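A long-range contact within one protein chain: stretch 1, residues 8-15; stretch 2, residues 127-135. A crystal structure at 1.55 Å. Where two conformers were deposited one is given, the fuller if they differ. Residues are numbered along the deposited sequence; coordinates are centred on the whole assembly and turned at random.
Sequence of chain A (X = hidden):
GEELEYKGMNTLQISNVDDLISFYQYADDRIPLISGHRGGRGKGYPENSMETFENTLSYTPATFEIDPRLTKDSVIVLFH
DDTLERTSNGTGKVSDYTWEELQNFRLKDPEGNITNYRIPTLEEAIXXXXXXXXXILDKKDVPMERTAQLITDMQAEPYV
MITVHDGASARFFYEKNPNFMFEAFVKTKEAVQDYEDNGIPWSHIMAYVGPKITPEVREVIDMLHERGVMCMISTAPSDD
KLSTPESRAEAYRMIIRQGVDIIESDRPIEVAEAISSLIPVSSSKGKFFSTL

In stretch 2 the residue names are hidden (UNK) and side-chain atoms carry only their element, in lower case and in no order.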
# COMPACT_ATOMS: atom_id res chain seq x y z
N GLY A 8 3.72 -36.20 -4.70
CA GLY A 8 4.14 -35.96 -6.12
C GLY A 8 3.74 -34.55 -6.58
O GLY A 8 2.55 -34.24 -6.63
N MSE A 9 4.72 -33.72 -6.92
CA MSE A 9 4.48 -32.31 -7.26
C MSE A 9 5.09 -31.90 -8.61
O MSE A 9 6.19 -32.35 -9.00
CB MSE A 9 5.04 -31.36 -6.19
CG MSE A 9 4.15 -31.15 -4.94
SE MSE A 9 5.20 -30.16 -3.71
CE MSE A 9 6.68 -31.48 -3.64
N ASN A 10 4.38 -31.04 -9.31
CA ASN A 10 4.93 -30.34 -10.48
C ASN A 10 5.91 -29.29 -10.00
O ASN A 10 5.62 -28.53 -9.04
CB ASN A 10 3.83 -29.65 -11.26
CG ASN A 10 2.88 -30.61 -11.93
OD1 ASN A 10 3.19 -31.17 -12.97
ND2 ASN A 10 1.70 -30.75 -11.37
N THR A 11 7.06 -29.24 -10.66
CA THR A 11 8.08 -28.28 -10.35
C THR A 11 8.51 -27.48 -11.58
O THR A 11 8.35 -27.91 -12.73
CB THR A 11 9.35 -28.95 -9.71
OG1 THR A 11 9.95 -29.87 -10.63
CG2 THR A 11 8.96 -29.63 -8.41
N LEU A 12 9.03 -26.29 -11.31
CA LEU A 12 9.79 -25.56 -12.30
C LEU A 12 11.30 -25.83 -12.12
O LEU A 12 11.78 -25.99 -10.99
CB LEU A 12 9.50 -24.07 -12.19
CG LEU A 12 8.04 -23.62 -12.21
CD1 LEU A 12 7.95 -22.08 -11.98
CD2 LEU A 12 7.35 -24.02 -13.52
N GLN A 13 12.03 -25.85 -13.21
CA GLN A 13 13.45 -26.16 -13.23
C GLN A 13 14.25 -24.95 -13.68
O GLN A 13 14.49 -24.77 -14.88
CB GLN A 13 13.69 -27.39 -14.10
CG GLN A 13 12.89 -28.58 -13.54
CD GLN A 13 13.47 -29.09 -12.23
OE1 GLN A 13 13.05 -28.70 -11.10
NE2 GLN A 13 14.47 -29.94 -12.35
N ILE A 14 14.60 -24.11 -12.71
CA ILE A 14 15.22 -22.81 -12.93
C ILE A 14 16.42 -22.77 -12.00
O ILE A 14 16.27 -22.63 -10.79
CB ILE A 14 14.19 -21.68 -12.66
CG1 ILE A 14 13.06 -21.73 -13.72
CG2 ILE A 14 14.86 -20.32 -12.68
CD1 ILE A 14 11.90 -20.86 -13.46
N SER A 15 17.62 -22.94 -12.55
CA SER A 15 18.80 -23.12 -11.70
C SER A 15 19.49 -21.82 -11.33
O SER A 15 20.31 -21.82 -10.43
CB SER A 15 19.88 -24.00 -12.35
OG SER A 15 19.39 -25.19 -12.92
N UNK A 127 12.83 -21.20 1.61
CA UNK A 127 13.60 -22.45 1.72
C UNK A 127 12.91 -23.60 0.99
O UNK A 127 13.55 -24.39 0.28
c UNK A 127 13.82 -22.83 3.18
c UNK A 127 15.36 -22.59 5.20
c UNK A 127 15.96 -24.91 5.74
c UNK A 127 14.79 -21.90 3.93
n UNK A 127 15.91 -23.89 4.89
n UNK A 127 15.51 -24.75 6.98
n UNK A 127 16.48 -26.07 5.35
N UNK A 128 11.60 -23.67 1.12
CA UNK A 128 10.79 -24.68 0.43
C UNK A 128 10.70 -24.47 -1.07
O UNK A 128 10.72 -25.40 -1.84
c UNK A 128 6.87 -26.31 -1.22
c UNK A 128 9.38 -24.64 1.01
n UNK A 128 7.31 -27.36 -0.46
c UNK A 128 5.65 -25.07 -2.85
c UNK A 128 8.26 -26.89 0.43
c UNK A 128 5.89 -26.27 -2.24
c UNK A 128 7.25 -23.93 -1.41
c UNK A 128 7.55 -25.15 -0.78
c UNK A 128 6.30 -23.90 -2.45
c UNK A 128 8.42 -25.53 0.27
N UNK A 129 10.64 -23.22 -1.49
CA UNK A 129 10.42 -22.93 -2.90
C UNK A 129 11.63 -23.29 -3.79
O UNK A 129 11.46 -23.56 -4.97
c UNK A 129 10.04 -21.46 -3.08
N UNK A 130 12.83 -23.22 -3.23
CA UNK A 130 14.05 -23.42 -4.01
C UNK A 130 14.01 -24.77 -4.72
O UNK A 130 13.93 -25.81 -4.05
c UNK A 130 15.28 -23.35 -3.10
c UNK A 130 17.76 -23.29 -2.78
n UNK A 130 21.37 -23.90 -3.08
n UNK A 130 20.04 -23.69 -1.21
c UNK A 130 16.63 -23.27 -3.82
c UNK A 130 20.17 -23.70 -2.53
n UNK A 130 19.11 -23.51 -3.31
N UNK A 131 14.06 -24.77 -6.06
CA UNK A 131 14.01 -26.02 -6.84
C UNK A 131 12.63 -26.56 -7.14
O UNK A 131 12.50 -27.62 -7.78
N UNK A 132 11.59 -25.87 -6.64
CA UNK A 132 10.22 -26.25 -6.90
C UNK A 132 9.41 -25.21 -7.68
O UNK A 132 8.62 -25.56 -8.55
n UNK A 132 11.19 -28.26 -1.84
c UNK A 132 9.98 -28.81 -2.60
c UNK A 132 10.11 -27.63 -4.78
c UNK A 132 9.48 -26.56 -5.62
c UNK A 132 9.27 -27.88 -3.55
N UNK A 133 9.57 -23.92 -7.34
CA UNK A 133 8.71 -22.88 -7.88
C UNK A 133 9.42 -21.51 -7.74
O UNK A 133 10.60 -21.44 -7.44
c UNK A 133 7.48 -22.57 -5.66
c UNK A 133 7.33 -22.89 -7.13
o UNK A 133 6.43 -21.94 -7.72
N UNK A 134 8.69 -20.45 -7.99
CA UNK A 134 9.15 -19.09 -7.85
C UNK A 134 8.12 -18.40 -7.00
O UNK A 134 6.92 -18.55 -7.25
c UNK A 134 9.70 -16.88 -9.07
c UNK A 134 9.70 -18.77 -11.62
c UNK A 134 9.20 -18.36 -9.21
c UNK A 134 10.01 -19.12 -10.23
N UNK A 135 8.54 -17.64 -6.00
CA UNK A 135 7.65 -16.84 -5.21
C UNK A 135 7.69 -15.40 -5.72
O UNK A 135 8.74 -14.91 -6.21
c UNK A 135 8.28 -18.25 -3.07
c UNK A 135 8.82 -18.09 -1.65
c UNK A 135 6.97 -19.01 -3.13
c UNK A 135 8.13 -16.88 -3.74
O HOH W 1 5.81 -25.59 -10.16

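Position 127 carries three carbons, a nitrogen, and then a carbon bearing two more nitrogens, a guanidinium at the end of an unbranched chain. It touches nothing on stretch 1. This is Arg-127, a helical residue out of reach of stretch 1.

Position 128 has one carbon followed by fused five- and six-membered rings holding eight carbons and one nitrogen. A carbon of the six-membered ring meets the selenium of Met-9, a selenomethionine. The fused rings are an indole, so the residue is Trp-128. Its CA-to-CB bond points sideways, yet the ring reaches stretch 1, where Met-9 SE lies 4.2 Å from Trp-128 CZ2. The selenium sits at the ring edge, near its plane, so this is an apolar edge contact.

Position 129 shows a single side-chain carbon out of reach of stretch 1: Ala-129. It ends the helix and serves the contact indirectly, through its carbonyl.

Position 130 repeats the pattern of three carbons, a nitrogen and a carbon with two nitrogens. The chain is fully extended and its CA-to-CB bond points away from stretch 1, and this is Arg-130, the first residue to leave helical phi/psi.

Position 131 has no side-chain atoms, and its backbone carbonyl lies beside Thr-11; it is Gly-131. Its phi/psi of 85/-2° would jam a CB against the carbonyl O of Arg-130, which by itself calls for glycine; no atom of stretch 1 would be in the way. Gly-131 O is 3.9 Å from Thr-11 CB.

Position 132 holds four carbons in a row ending in nitrogen, the first carbon near Thr-11 and the last near Met-9: Lys-132. Its CA-to-CB bond points away overall, yet Lys-132 CB lies 4.2 Å from Thr-11 CG2, and farther out Lys-132 CE lies 4.4 Å from Met-9 CE. The amine turns back to the helix end, where Lys-132 NZ donates to Trp-128 O at 2.9 Å.

Position 133 has one carbon carrying an oxygen and a carbon, and its backbone meets Leu-12. This is Thr-133, its CA-to-CB bond pointing away, its hydroxyl hydrogen-bonded elsewhere in the structure. Leu-12 CD1 packs 4.2 Å from Thr-133 CA.

Position 134 has four carbons, forked at the first, with one arm two carbons long. The end of the longer arm meets Leu-12 and Ile-14, and the residue is Ile-134: its CD1 lies 3.8 Å from Leu-12 CD1 and 3.5 Å from Ile-14 CD1.

Position 135 also has four carbons, but forked at the second, which makes it Leu-135; it is out of reach.

One direct hydrogen bond joins the stretches: Leu-12 N donates to Lys-132 O at 2.9 Å and 166°, nearly straight. The same carbonyl receives a CA-H contact from Thr-11 CA at 3.3 Å. Lys-132 N and Thr-133 N both donate to Ala-129 O, at 2.9 and 3.1 Å, bracing the turn. Apolar packing accompanies it, with Met-9 meeting the indole and Leu-12 and Ile-14 meeting Ile-134. The rule is economical: fix a post-helical turn, offer one carbonyl to a strand, and add apolar contacts around it.

Stretch 2 (127-135) RWARGKTIL
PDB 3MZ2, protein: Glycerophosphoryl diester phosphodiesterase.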